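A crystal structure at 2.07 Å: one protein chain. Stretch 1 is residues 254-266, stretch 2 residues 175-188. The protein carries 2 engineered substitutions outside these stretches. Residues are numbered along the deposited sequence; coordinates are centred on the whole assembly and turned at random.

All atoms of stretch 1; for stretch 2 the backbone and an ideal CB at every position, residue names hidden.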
# COMPACT_ATOMS: atom_id res chain seq x y z
N PRO A 254 -3.71 -12.05 3.38
CA PRO A 254 -3.13 -10.71 3.19
C PRO A 254 -4.04 -9.91 2.26
O PRO A 254 -4.54 -10.44 1.27
CB PRO A 254 -1.79 -11.00 2.50
CG PRO A 254 -1.56 -12.48 2.64
CD PRO A 254 -2.90 -13.11 2.77
N LEU A 255 -4.25 -8.63 2.57
CA LEU A 255 -5.15 -7.79 1.79
C LEU A 255 -4.47 -6.44 1.49
O LEU A 255 -4.86 -5.40 2.04
CB LEU A 255 -6.44 -7.54 2.57
CG LEU A 255 -7.27 -8.78 2.92
CD1 LEU A 255 -8.34 -8.42 3.95
CD2 LEU A 255 -7.89 -9.36 1.67
N VAL A 256 -3.48 -6.48 0.62
CA VAL A 256 -2.65 -5.30 0.34
C VAL A 256 -3.49 -4.13 -0.18
O VAL A 256 -3.40 -3.02 0.35
CB VAL A 256 -1.52 -5.65 -0.66
CG1 VAL A 256 -0.79 -4.42 -1.11
CG2 VAL A 256 -0.55 -6.66 -0.04
N ALA A 257 -4.32 -4.36 -1.19
CA ALA A 257 -5.11 -3.27 -1.78
C ALA A 257 -6.13 -2.74 -0.80
O ALA A 257 -6.33 -1.52 -0.67
CB ALA A 257 -5.81 -3.74 -3.02
N SER A 258 -6.81 -3.67 -0.13
CA SER A 258 -7.91 -3.31 0.74
C SER A 258 -7.39 -2.58 1.97
O SER A 258 -8.01 -1.62 2.43
CB SER A 258 -8.75 -4.55 1.11
OG SER A 258 -9.30 -5.15 -0.06
N ALA A 259 -6.24 -3.00 2.49
CA ALA A 259 -5.64 -2.28 3.62
C ALA A 259 -5.21 -0.88 3.20
O ALA A 259 -5.26 0.05 4.00
CB ALA A 259 -4.47 -3.04 4.18
N ALA A 260 -4.76 -0.73 1.96
CA ALA A 260 -4.47 0.61 1.47
C ALA A 260 -5.74 1.47 1.48
O ALA A 260 -5.73 2.60 1.95
CB ALA A 260 -3.85 0.55 0.08
N ALA A 261 -6.84 0.94 0.95
CA ALA A 261 -8.09 1.69 0.93
C ALA A 261 -8.51 2.07 2.36
O ALA A 261 -9.02 3.16 2.60
CB ALA A 261 -9.19 0.88 0.26
N ASN A 262 -8.32 1.15 3.29
CA ASN A 262 -8.62 1.42 4.69
C ASN A 262 -7.85 2.66 5.15
O ASN A 262 -8.43 3.57 5.75
CB ASN A 262 -8.26 0.21 5.56
CG ASN A 262 -8.71 0.37 7.03
OD1 ASN A 262 -9.74 1.00 7.33
ND2 ASN A 262 -7.95 -0.23 7.94
N GLU A 263 -6.55 2.71 4.87
CA GLU A 263 -5.76 3.86 5.29
C GLU A 263 -6.24 5.16 4.60
O GLU A 263 -6.33 6.19 5.25
CB GLU A 263 -4.27 3.61 5.09
CG GLU A 263 -3.76 2.36 5.86
CD GLU A 263 -4.12 2.40 7.36
OE1 GLU A 263 -3.85 3.42 8.03
OE2 GLU A 263 -4.68 1.40 7.87
N LEU A 264 -6.55 5.10 3.31
CA LEU A 264 -7.07 6.28 2.60
C LEU A 264 -8.40 6.76 3.19
O LEU A 264 -8.64 7.96 3.33
CB LEU A 264 -7.20 6.00 1.10
CG LEU A 264 -5.88 5.60 0.40
CD1 LEU A 264 -6.12 4.96 -0.97
CD2 LEU A 264 -4.94 6.79 0.29
N PHE A 265 -9.29 5.84 3.55
CA PHE A 265 -10.53 6.27 4.19
C PHE A 265 -10.27 6.91 5.55
O PHE A 265 -10.94 7.87 5.93
CB PHE A 265 -11.56 5.15 4.25
CG PHE A 265 -12.34 5.02 2.96
CD1 PHE A 265 -12.04 4.02 2.05
CD2 PHE A 265 -13.35 5.93 2.65
CE1 PHE A 265 -12.76 3.91 0.86
CE2 PHE A 265 -14.07 5.83 1.46
CZ PHE A 265 -13.77 4.81 0.56
N LYS A 266 -9.27 6.39 6.26
CA LYS A 266 -8.86 7.00 7.53
C LYS A 266 -8.39 8.43 7.29
O LYS A 266 -8.64 9.32 8.11
CB LYS A 266 -7.73 6.21 8.20
CG LYS A 266 -8.14 4.90 8.88
CD LYS A 266 -6.90 4.14 9.39
CE LYS A 266 -7.25 2.76 9.92
NZ LYS A 266 -6.05 1.99 10.43
N UNK A 175 -18.51 -5.45 1.10
CA UNK A 175 -18.21 -4.04 1.35
C UNK A 175 -16.75 -3.67 1.15
O UNK A 175 -16.41 -2.53 0.82
CB UNK A 175 -18.62 -3.68 2.78
N UNK A 176 -15.88 -4.65 1.37
CA UNK A 176 -14.46 -4.43 1.18
C UNK A 176 -14.17 -4.12 -0.29
O UNK A 176 -13.43 -3.19 -0.59
CB UNK A 176 -13.66 -5.65 1.64
N UNK A 177 -14.75 -4.91 -1.18
CA UNK A 177 -14.63 -4.69 -2.62
C UNK A 177 -15.18 -3.33 -3.02
O UNK A 177 -14.58 -2.60 -3.79
CB UNK A 177 -15.36 -5.79 -3.39
N UNK A 178 -16.34 -2.99 -2.47
CA UNK A 178 -16.96 -1.70 -2.74
C UNK A 178 -16.10 -0.51 -2.27
O UNK A 178 -16.02 0.51 -2.95
CB UNK A 178 -18.33 -1.64 -2.06
N UNK A 179 -15.45 -0.66 -1.12
CA UNK A 179 -14.58 0.38 -0.61
C UNK A 179 -13.35 0.57 -1.48
O UNK A 179 -12.98 1.70 -1.80
CB UNK A 179 -14.16 0.06 0.82
N UNK A 180 -12.69 -0.53 -1.85
CA UNK A 180 -11.55 -0.46 -2.74
C UNK A 180 -11.94 0.12 -4.08
O UNK A 180 -11.22 0.96 -4.64
CB UNK A 180 -10.93 -1.85 -2.92
N UNK A 181 -13.08 -0.30 -4.62
CA UNK A 181 -13.45 0.25 -5.93
C UNK A 181 -13.78 1.74 -5.89
O UNK A 181 -13.43 2.46 -6.82
CB UNK A 181 -14.65 -0.52 -6.49
N UNK A 182 -14.39 2.22 -4.80
CA UNK A 182 -14.57 3.67 -4.64
C UNK A 182 -13.22 4.40 -4.61
O UNK A 182 -13.01 5.42 -5.29
CB UNK A 182 -15.35 3.97 -3.36
N UNK A 183 -12.28 3.86 -3.83
CA UNK A 183 -10.95 4.46 -3.74
C UNK A 183 -10.29 4.52 -5.12
O UNK A 183 -9.71 5.54 -5.50
CB UNK A 183 -10.07 3.67 -2.77
N UNK A 184 -10.38 3.43 -5.87
CA UNK A 184 -9.75 3.38 -7.18
C UNK A 184 -10.43 4.35 -8.15
O UNK A 184 -9.77 5.05 -8.90
CB UNK A 184 -9.79 1.95 -7.73
N UNK A 185 -11.76 4.36 -8.12
CA UNK A 185 -12.58 5.20 -8.99
C UNK A 185 -12.19 6.67 -8.78
O UNK A 185 -11.98 7.41 -9.74
CB UNK A 185 -14.07 4.98 -8.71
N UNK A 186 -12.08 7.07 -7.52
CA UNK A 186 -11.73 8.44 -7.19
C UNK A 186 -10.30 8.80 -7.61
O UNK A 186 -10.06 9.88 -8.12
CB UNK A 186 -11.90 8.67 -5.69
N UNK A 187 -9.36 7.88 -7.41
CA UNK A 187 -8.01 8.09 -7.90
C UNK A 187 -8.03 8.34 -9.40
O UNK A 187 -7.29 9.16 -9.90
CB UNK A 187 -7.12 6.89 -7.57
N UNK A 188 -8.89 7.62 -10.12
CA UNK A 188 -8.99 7.79 -11.57
C UNK A 188 -9.58 9.12 -12.01
O UNK A 188 -9.08 9.78 -12.92
CB UNK A 188 -9.84 6.66 -12.16

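Stretch 2 is helical throughout, and its axis passes the axis of helix 256-266 at 9.0 Å with 68° between their N-to-C directions. Close contact is made at positions 176, 179, 180, 182, 183 and 187; the ideal CB atoms mark all of these but 187.

At 175 nothing of stretch 1 lies within 5.5 Å of the ideal CB, so this contact sets no preference; the residue is Asn175, hydrogen-bonded elsewhere in the structure.

Position 176 points its CA-to-CB bond toward stretch 1, with the ideal CB 4.7 Å from Ser258 OG and Leu255 beyond. A long, flexible apolar chain would reach both; leucine or methionine would suit. It is Met176, extended with chi1 and chi2 both t, so that its SD lies 3.3 Å from Ser258 OG and 3.9 Å from Leu255 CD1.

Positions 177 and 178 have no neighbour in stretch 1 and are left open by it: Val177, pointing away, and Met178.

At 179 the bond would point toward stretch 1, and the ideal CB falls 4.1 Å from Phe265 CE1 and 5.1 Å from Ala261 CB. Little room remains, favouring glycine or alanine, although the helical phi/psi of -67/-47 does not demand glycine. Gly179 is found; its O approaches the edge of the Phe265 ring, 3.5 Å from CE1.

Position 180 would direct its CB sideways, 4.5 Å from Ala261 CB and 4.7 Å from Ser258 OG. A small residue again fits best. With Gly180, the backbones come to 5.5 Å between the CA atoms of Gly180 and Ala261, and Ala261 CB sits 4.0 Å from Gly180 CA.

Position 181 is out of reach and carries Met181.

At 182 the ideal CB is 4.3 Å from Phe265 CZ, so an apolar chain of varied length is reasonable. Met182 places CG 4.2 Å from Phe265 CZ, near the ring plane; chi2 of 61° (p) then leads its end away.

Position 183 faces Ala261 CB at 4.2 Å, with Phe265 CE1 and Leu264 CD1 both at 4.5 Å from the ideal CB. These three apolar neighbours suit a small apolar residue. Ala183 packs its CB 4.2 Å from Ala261 CB and 4.5 Å from Phe265 CE1.

Positions 184, 185 and 186 make no contact; they hold Cys184, Phe185 and Cys186.

Position 187 points toward stretch 1 but has nothing within 5.5 Å of its ideal CB, so only a longer chain, apolar or polar, could reach Leu264. Glu187 does, its OE2 3.8 Å from Leu264 CD1; both carboxylate oxygens are hydrogen-bonded elsewhere in the structure.

Position 188, out of reach, is Gly188.

Stretch 2 (175-188) NMVMGGMMACFCEG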
# COMPACT_ATOMS: atom_id res chain seq x y z
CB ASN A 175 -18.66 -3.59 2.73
CG ASN A 175 -19.99 -2.90 2.67
OD1 ASN A 175 -20.86 -3.30 1.90
ND2 ASN A 175 -20.14 -1.82 3.43
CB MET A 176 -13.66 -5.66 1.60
CG MET A 176 -12.16 -5.39 1.60
SD MET A 176 -11.23 -6.91 1.90
CE MET A 176 -11.42 -7.72 0.31
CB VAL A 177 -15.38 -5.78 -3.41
CG1 VAL A 177 -15.39 -5.44 -4.89
CG2 VAL A 177 -14.72 -7.14 -3.19
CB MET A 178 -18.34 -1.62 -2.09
CG MET A 178 -19.13 -0.36 -2.47
SD MET A 178 -20.64 -0.14 -1.50
CE MET A 178 -19.94 0.14 0.14
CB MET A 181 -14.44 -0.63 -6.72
CG MET A 181 -15.85 -0.70 -6.24
SD MET A 181 -16.70 -2.11 -7.06
CE MET A 181 -17.28 -1.34 -8.58
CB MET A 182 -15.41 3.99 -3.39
CG MET A 182 -15.64 5.49 -3.14
SD MET A 182 -16.56 6.32 -4.47
CE MET A 182 -18.17 5.56 -4.26
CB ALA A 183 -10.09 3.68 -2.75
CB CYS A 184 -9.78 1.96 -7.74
SG CYS A 184 -8.69 0.85 -6.83
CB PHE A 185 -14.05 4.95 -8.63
CG PHE A 185 -15.05 5.77 -9.42
CD1 PHE A 185 -15.09 5.72 -10.81
CD2 PHE A 185 -16.01 6.53 -8.75
CE1 PHE A 185 -16.05 6.45 -11.52
CE2 PHE A 185 -16.98 7.27 -9.46
CZ PHE A 185 -16.99 7.23 -10.84
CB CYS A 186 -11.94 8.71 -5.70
SG CYS A 186 -13.70 8.69 -5.22
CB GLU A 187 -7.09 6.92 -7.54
CG GLU A 187 -6.56 6.99 -6.13
CD GLU A 187 -5.55 5.90 -5.79
OE1 GLU A 187 -5.12 5.16 -6.71
OE2 GLU A 187 -5.20 5.80 -4.59
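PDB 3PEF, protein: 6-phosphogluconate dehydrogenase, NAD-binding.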